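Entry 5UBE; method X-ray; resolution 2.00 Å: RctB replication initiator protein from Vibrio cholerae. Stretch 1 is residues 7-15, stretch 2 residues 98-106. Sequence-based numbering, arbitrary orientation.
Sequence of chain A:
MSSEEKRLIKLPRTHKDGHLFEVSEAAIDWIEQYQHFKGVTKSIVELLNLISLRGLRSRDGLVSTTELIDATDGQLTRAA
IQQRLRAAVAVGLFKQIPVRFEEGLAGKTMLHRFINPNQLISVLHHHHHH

Stretch 1 (7-15) RLIKLPRTH
Stretch 2 (98-106) PVRFEEGLA

Residues 7-15, without regular helix or strand, lie along the end of a strand that enters from earlier in the chain and includes Pro98 and Val99, and the loop after it; the two bury 719 Å² and run in the same direction, CA atoms pairing Arg7 with Val99 (6.2 Å) and Ile9 with Phe101 (4.6 Å). Arg7 points away. Leu8 (phi/psi -129/114, chi1 t) forms a single bridge with Arg100 (-120/165), CA to CA 5.6 Å; its CG lies 3.3 Å from Phe101 O. Ile9 (-82/116; m, m) anchors the contact: its N donates to Arg100 O (2.9 Å), well aligned at 179°, Phe101 CA approaches its O at 3.5 Å, and its side chain buries apolar surface, CG1 on Val99 CG2 (3.6 Å) and CB on Phe101 CD2 (3.8 Å). Opposite charges draw Lys10 (m, t, p, p) to Glu103 (m, t): Lys10 NZ and Glu103 OE2 form a salt bridge, modelled at 2.3 Å, too short to be exact. A cis peptide precedes Pro12, which makes no contact. Thr14 C sits 3.6 Å from Phe101 CZ (chi1 m, chi2 86°). His15 (m, chi2 -97°) closes the interface: NE2 donates to Ala106 O (2.8 Å, 159°) near its ring plane, while Phe101 CE1 covers one ring face, the rings inclined at 46° with centroids 4.5 Å apart.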

# COMPACT_ATOMS: atom_id res chain seq x y z
N ARG A 7 -3.00 -8.04 -12.65
CA ARG A 7 -3.34 -9.43 -12.35
C ARG A 7 -2.08 -10.24 -12.08
O ARG A 7 -2.07 -11.13 -11.24
CB ARG A 7 -4.13 -10.07 -13.50
CG ARG A 7 -5.58 -9.58 -13.65
CD ARG A 7 -6.55 -10.34 -12.74
NE ARG A 7 -6.50 -11.79 -12.97
CZ ARG A 7 -7.26 -12.67 -12.34
NH1 ARG A 7 -8.14 -12.27 -11.44
NH2 ARG A 7 -7.15 -13.97 -12.61
N LEU A 8 -1.02 -9.90 -12.81
CA LEU A 8 0.19 -10.72 -12.86
C LEU A 8 1.39 -9.83 -12.58
O LEU A 8 1.72 -8.94 -13.38
CB LEU A 8 0.30 -11.42 -14.21
CG LEU A 8 1.36 -12.48 -14.44
CD1 LEU A 8 0.85 -13.53 -15.42
CD2 LEU A 8 2.62 -11.83 -14.98
N ILE A 9 2.06 -10.07 -11.45
CA ILE A 9 3.16 -9.22 -11.01
C ILE A 9 4.43 -9.62 -11.74
O ILE A 9 4.95 -10.73 -11.56
CB ILE A 9 3.36 -9.31 -9.49
CG1 ILE A 9 2.07 -8.94 -8.76
CG2 ILE A 9 4.48 -8.39 -9.03
CD1 ILE A 9 1.61 -7.52 -9.03
N LYS A 10 4.97 -8.70 -12.54
CA LYS A 10 6.10 -9.00 -13.40
C LYS A 10 7.41 -8.65 -12.71
O LYS A 10 7.46 -7.86 -11.76
CB LYS A 10 5.98 -8.24 -14.72
CG LYS A 10 4.67 -8.48 -15.46
CD LYS A 10 4.67 -7.84 -16.84
CE LYS A 10 5.43 -8.68 -17.85
NZ LYS A 10 4.78 -10.01 -18.07
N LEU A 11 8.48 -9.28 -13.21
CA LEU A 11 9.83 -9.02 -12.74
C LEU A 11 10.17 -7.54 -12.92
O LEU A 11 9.58 -6.86 -13.77
CB LEU A 11 10.83 -9.90 -13.49
CG LEU A 11 10.95 -11.36 -13.03
CD1 LEU A 11 11.08 -11.43 -11.51
CD2 LEU A 11 9.79 -12.22 -13.51
N PRO A 12 11.13 -7.01 -12.15
CA PRO A 12 12.01 -7.66 -11.17
C PRO A 12 11.37 -7.95 -9.80
O PRO A 12 12.07 -8.49 -8.93
CB PRO A 12 13.14 -6.65 -11.02
CG PRO A 12 12.48 -5.33 -11.23
CD PRO A 12 11.41 -5.56 -12.26
N ARG A 13 10.09 -7.61 -9.61
CA ARG A 13 9.42 -7.89 -8.34
C ARG A 13 9.41 -9.38 -8.06
O ARG A 13 9.27 -10.20 -8.97
CB ARG A 13 7.98 -7.37 -8.38
CG ARG A 13 7.85 -5.90 -8.72
CD ARG A 13 7.50 -5.08 -7.51
NE ARG A 13 7.25 -3.68 -7.84
CZ ARG A 13 7.78 -2.66 -7.17
NH1 ARG A 13 8.58 -2.87 -6.13
NH2 ARG A 13 7.50 -1.41 -7.54
N THR A 14 9.60 -9.73 -6.77
CA THR A 14 9.55 -11.11 -6.27
C THR A 14 8.90 -11.10 -4.89
O THR A 14 8.44 -10.05 -4.41
CB THR A 14 10.95 -11.75 -6.14
OG1 THR A 14 11.64 -11.16 -5.03
CG2 THR A 14 11.76 -11.57 -7.41
N HIS A 15 8.88 -12.27 -4.24
CA HIS A 15 8.30 -12.35 -2.90
C HIS A 15 9.05 -11.47 -1.92
O HIS A 15 8.44 -10.93 -0.99
CB HIS A 15 8.30 -13.80 -2.40
CG HIS A 15 7.37 -14.71 -3.14
ND1 HIS A 15 6.11 -15.02 -2.69
CD2 HIS A 15 7.53 -15.39 -4.30
CE1 HIS A 15 5.53 -15.85 -3.54
NE2 HIS A 15 6.37 -16.09 -4.53
N PRO A 98 -5.35 -10.64 -3.52
CA PRO A 98 -4.25 -11.60 -3.69
C PRO A 98 -3.87 -11.68 -5.16
O PRO A 98 -4.73 -11.74 -6.04
CB PRO A 98 -4.84 -12.92 -3.17
CG PRO A 98 -6.04 -12.52 -2.39
CD PRO A 98 -6.57 -11.29 -3.06
N VAL A 99 -2.56 -11.66 -5.42
CA VAL A 99 -2.01 -11.66 -6.77
C VAL A 99 -0.92 -12.71 -6.86
O VAL A 99 -0.35 -13.14 -5.85
CB VAL A 99 -1.46 -10.29 -7.19
CG1 VAL A 99 -2.56 -9.24 -7.17
CG2 VAL A 99 -0.31 -9.89 -6.28
N ARG A 100 -0.62 -13.13 -8.09
CA ARG A 100 0.45 -14.09 -8.35
C ARG A 100 1.50 -13.46 -9.25
O ARG A 100 1.28 -12.41 -9.85
CB ARG A 100 -0.10 -15.37 -8.99
CG ARG A 100 -1.28 -15.98 -8.25
CD ARG A 100 -1.81 -17.21 -8.97
NE ARG A 100 -2.92 -17.84 -8.26
CZ ARG A 100 -3.58 -18.90 -8.69
NH1 ARG A 100 -3.26 -19.47 -9.85
NH2 ARG A 100 -4.58 -19.41 -7.97
N PHE A 101 2.65 -14.11 -9.31
CA PHE A 101 3.69 -13.70 -10.25
C PHE A 101 3.57 -14.44 -11.57
O PHE A 101 3.73 -13.84 -12.63
CB PHE A 101 5.07 -13.91 -9.62
CG PHE A 101 5.22 -13.25 -8.27
CD1 PHE A 101 4.83 -13.90 -7.12
CD2 PHE A 101 5.75 -11.97 -8.17
CE1 PHE A 101 4.96 -13.29 -5.88
CE2 PHE A 101 5.88 -11.35 -6.93
CZ PHE A 101 5.49 -12.01 -5.79
N GLU A 102 3.30 -15.75 -11.50
CA GLU A 102 2.88 -16.57 -12.64
C GLU A 102 3.80 -16.44 -13.85
O GLU A 102 3.38 -16.63 -14.99
CB GLU A 102 1.43 -16.26 -13.04
CG GLU A 102 0.38 -16.94 -12.16
CD GLU A 102 -1.03 -16.50 -12.50
OE1 GLU A 102 -1.19 -15.46 -13.18
OE2 GLU A 102 -1.99 -17.20 -12.10
N GLU A 103 5.06 -16.11 -13.61
CA GLU A 103 6.08 -16.08 -14.66
C GLU A 103 7.19 -17.04 -14.26
O GLU A 103 8.33 -16.63 -14.02
CB GLU A 103 6.60 -14.65 -14.88
CG GLU A 103 5.57 -13.72 -15.51
CD GLU A 103 6.12 -12.34 -15.81
OE1 GLU A 103 7.23 -12.01 -15.33
OE2 GLU A 103 5.44 -11.58 -16.54
N GLY A 104 6.85 -18.32 -14.20
CA GLY A 104 7.78 -19.31 -13.68
C GLY A 104 8.08 -19.15 -12.21
O GLY A 104 9.13 -19.60 -11.75
N LEU A 105 7.18 -18.51 -11.46
CA LEU A 105 7.37 -18.28 -10.03
C LEU A 105 6.05 -18.54 -9.32
O LEU A 105 5.08 -17.80 -9.53
CB LEU A 105 7.87 -16.86 -9.76
CG LEU A 105 8.12 -16.49 -8.29
CD1 LEU A 105 8.86 -17.61 -7.56
CD2 LEU A 105 8.89 -15.18 -8.19
N ALA A 106 6.01 -19.57 -8.49
CA ALA A 106 4.82 -19.91 -7.73
C ALA A 106 4.65 -18.95 -6.56
O ALA A 106 5.48 -18.07 -6.31
CB ALA A 106 4.88 -21.36 -7.26